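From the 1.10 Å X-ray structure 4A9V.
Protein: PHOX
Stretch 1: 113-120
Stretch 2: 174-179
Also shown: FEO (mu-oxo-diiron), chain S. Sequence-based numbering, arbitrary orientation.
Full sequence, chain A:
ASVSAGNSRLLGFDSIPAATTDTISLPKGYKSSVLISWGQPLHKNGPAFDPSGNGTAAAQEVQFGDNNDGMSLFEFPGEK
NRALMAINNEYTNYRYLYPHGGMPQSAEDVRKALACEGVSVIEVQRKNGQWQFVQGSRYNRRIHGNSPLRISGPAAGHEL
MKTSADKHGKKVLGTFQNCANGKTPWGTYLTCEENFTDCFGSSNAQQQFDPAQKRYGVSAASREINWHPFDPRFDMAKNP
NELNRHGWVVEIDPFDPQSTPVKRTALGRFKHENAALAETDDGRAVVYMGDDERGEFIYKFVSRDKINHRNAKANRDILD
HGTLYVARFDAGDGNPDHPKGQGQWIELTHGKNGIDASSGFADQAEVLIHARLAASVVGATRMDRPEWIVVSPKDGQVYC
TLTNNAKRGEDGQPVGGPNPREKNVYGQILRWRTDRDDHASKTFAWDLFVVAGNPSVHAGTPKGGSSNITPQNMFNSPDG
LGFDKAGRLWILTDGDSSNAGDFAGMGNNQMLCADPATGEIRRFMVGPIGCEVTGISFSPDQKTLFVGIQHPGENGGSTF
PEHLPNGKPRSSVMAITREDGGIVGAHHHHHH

Stretch 1 (113-120) ALACEGVS
Stretch 2 (174-179) GTFQNC

Contact between residues 113-120 and 174-179 of PHOX, which buries 299 Å² in all and centres on Glu117, Gly118 and Phe176. Stretch 1 leaves a helix at its start, turns through Cys116 N to Ala113 O (3.0 Å) and Glu117 N to Leu114 O (3.2 Å) hydrogen bonds, and enters a strand at Gly118. Stretch 2 is irregular until a strand begins at Asn178. The closest CA atoms across the two stretches are those of Gly118 and Phe176, 4.8 Å apart.

Glu117 (phi/psi -105/162) covers the most surface. Its CB points toward stretch 2, and an m, t rotamer with chi3 12° brings OE1 to the backbone of Gln177, whose N donates a 3.0 Å hydrogen bond to Glu117 OE1 at 146°. The same OE1 lies 3.3 Å from Phe176 CB. Water 1 donates to Glu117 OE2 (2.6 Å) and to Gln177 OE1 (2.7 Å), bridging the two side chains. A carboxylate suits this buried site because each of its oxygens accepts a hydrogen. Gln177 is left-handed (55/43), with CB pointing away and chi1 and chi2 both m.

Gly118 sits at 121/-130, where a CB would jam against the preceding carbonyl oxygen. Its CA lies 3.2 Å from Asn178 OD1 and makes a CA-H...O contact with Thr175 O (3.6 Å, 122° at H). The CA-to-CB bond of Asn178 (-78/111, chi1 m, chi2 73°) points toward stretch 1; Asn178 ND2 donates to Thr175 OG1 (2.9 Å, 161°). Thr175 (-126/134) has chi1 t.

Phe176 is extended (-149/169), with chi1 p and chi2 81°. Its CB points sideways and the ring leads away, yet CD2 meets Leu114 CD2 at 4.0 Å, an apolar contact in a buried setting. Leu114 reaches it through an m, t rotamer. Beyond the contact, Cys179, chi1 t, binds FE1 of the mu-oxo-diiron group through SG at 2.5 Å.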

# COMPACT_ATOMS: atom_id res chain seq x y z
N ALA A 113 16.52 6.90 10.46
CA ALA A 113 15.16 6.38 10.31
C ALA A 113 14.51 6.91 9.03
O ALA A 113 13.91 6.14 8.28
CB ALA A 113 14.31 6.73 11.53
N LEU A 114 14.63 8.20 8.78
CA LEU A 114 14.07 8.77 7.55
C LEU A 114 14.72 8.16 6.31
O LEU A 114 14.06 7.96 5.28
CB LEU A 114 14.26 10.29 7.57
CG LEU A 114 13.21 11.04 8.38
CD1 LEU A 114 13.74 12.39 8.84
CD2 LEU A 114 11.93 11.22 7.59
N ALA A 115 16.00 7.80 6.42
CA ALA A 115 16.73 7.18 5.33
C ALA A 115 16.17 5.80 4.97
O ALA A 115 16.35 5.33 3.85
CB ALA A 115 18.20 7.06 5.69
N CYS A 116 15.59 5.12 5.95
CA CYS A 116 15.02 3.80 5.75
C CYS A 116 13.76 3.80 4.91
O CYS A 116 13.32 2.74 4.49
CB CYS A 116 14.67 3.17 7.09
SG CYS A 116 16.06 2.58 8.08
N GLU A 117 13.07 4.94 4.86
CA GLU A 117 11.73 5.01 4.28
C GLU A 117 11.80 5.68 2.92
O GLU A 117 12.78 6.34 2.59
CB GLU A 117 10.80 5.77 5.21
CG GLU A 117 10.79 5.17 6.61
CD GLU A 117 9.76 5.73 7.57
OE1 GLU A 117 8.84 6.46 7.16
OE2 GLU A 117 9.92 5.44 8.78
N GLY A 118 10.75 5.49 2.12
CA GLY A 118 10.68 6.08 0.80
C GLY A 118 10.52 5.01 -0.25
O GLY A 118 9.65 4.14 -0.14
N VAL A 119 11.37 5.07 -1.28
CA VAL A 119 11.34 4.13 -2.38
C VAL A 119 12.78 3.71 -2.70
O VAL A 119 13.72 4.50 -2.59
CB VAL A 119 10.65 4.75 -3.62
CG1 VAL A 119 10.72 3.82 -4.83
CG2 VAL A 119 9.20 5.08 -3.30
N SER A 120 12.93 2.45 -3.07
CA SER A 120 14.17 1.94 -3.66
C SER A 120 13.89 1.53 -5.10
O SER A 120 13.04 0.68 -5.34
CB SER A 120 14.65 0.72 -2.88
OG SER A 120 14.92 1.03 -1.54
N GLY A 174 11.14 14.90 1.38
CA GLY A 174 10.83 13.53 1.71
C GLY A 174 9.50 13.02 1.23
O GLY A 174 8.52 13.76 1.09
N THR A 175 9.49 11.71 1.00
CA THR A 175 8.30 10.89 1.07
C THR A 175 8.64 9.75 2.02
O THR A 175 9.78 9.28 2.05
CB THR A 175 7.90 10.39 -0.34
OG1 THR A 175 6.68 9.68 -0.28
CG2 THR A 175 8.97 9.51 -0.96
N PHE A 176 7.72 9.47 2.94
CA PHE A 176 7.95 8.47 3.97
C PHE A 176 6.62 7.81 4.33
O PHE A 176 5.58 8.20 3.82
CB PHE A 176 8.67 9.08 5.20
CG PHE A 176 8.01 10.32 5.76
CD1 PHE A 176 6.91 10.22 6.60
CD2 PHE A 176 8.51 11.58 5.48
CE1 PHE A 176 6.29 11.35 7.10
CE2 PHE A 176 7.92 12.72 6.01
CZ PHE A 176 6.78 12.60 6.78
N GLN A 177 6.68 6.72 5.09
CA GLN A 177 5.50 5.92 5.38
C GLN A 177 4.82 5.50 4.07
O GLN A 177 3.60 5.34 3.98
CB GLN A 177 4.55 6.62 6.36
CG GLN A 177 5.14 6.75 7.76
CD GLN A 177 5.11 5.49 8.62
OE1 GLN A 177 5.68 5.48 9.71
NE2 GLN A 177 4.31 4.51 8.23
N ASN A 178 5.66 5.10 3.13
CA ASN A 178 5.25 4.64 1.80
C ASN A 178 4.71 3.23 1.85
O ASN A 178 5.45 2.28 2.11
CB ASN A 178 6.43 4.70 0.85
CG ASN A 178 7.01 6.07 0.75
OD1 ASN A 178 7.68 6.53 1.69
ND2 ASN A 178 6.61 6.80 -0.28
N CYS A 179 3.41 3.11 1.62
CA CYS A 179 2.68 1.88 1.83
C CYS A 179 2.66 1.09 0.52
O CYS A 179 3.57 0.32 0.25
CB CYS A 179 1.28 2.23 2.34
SG CYS A 179 0.25 0.80 2.68
FE1 FEO S . 0.68 0.30 5.04
FE2 FEO S . -2.77 -0.05 5.26
O FEO S . -0.96 -0.73 5.24
O HOH W 1 8.17 6.15 10.59
O HOH W 2 1.55 -1.64 4.65
O HOH W 3 0.76 -0.21 7.25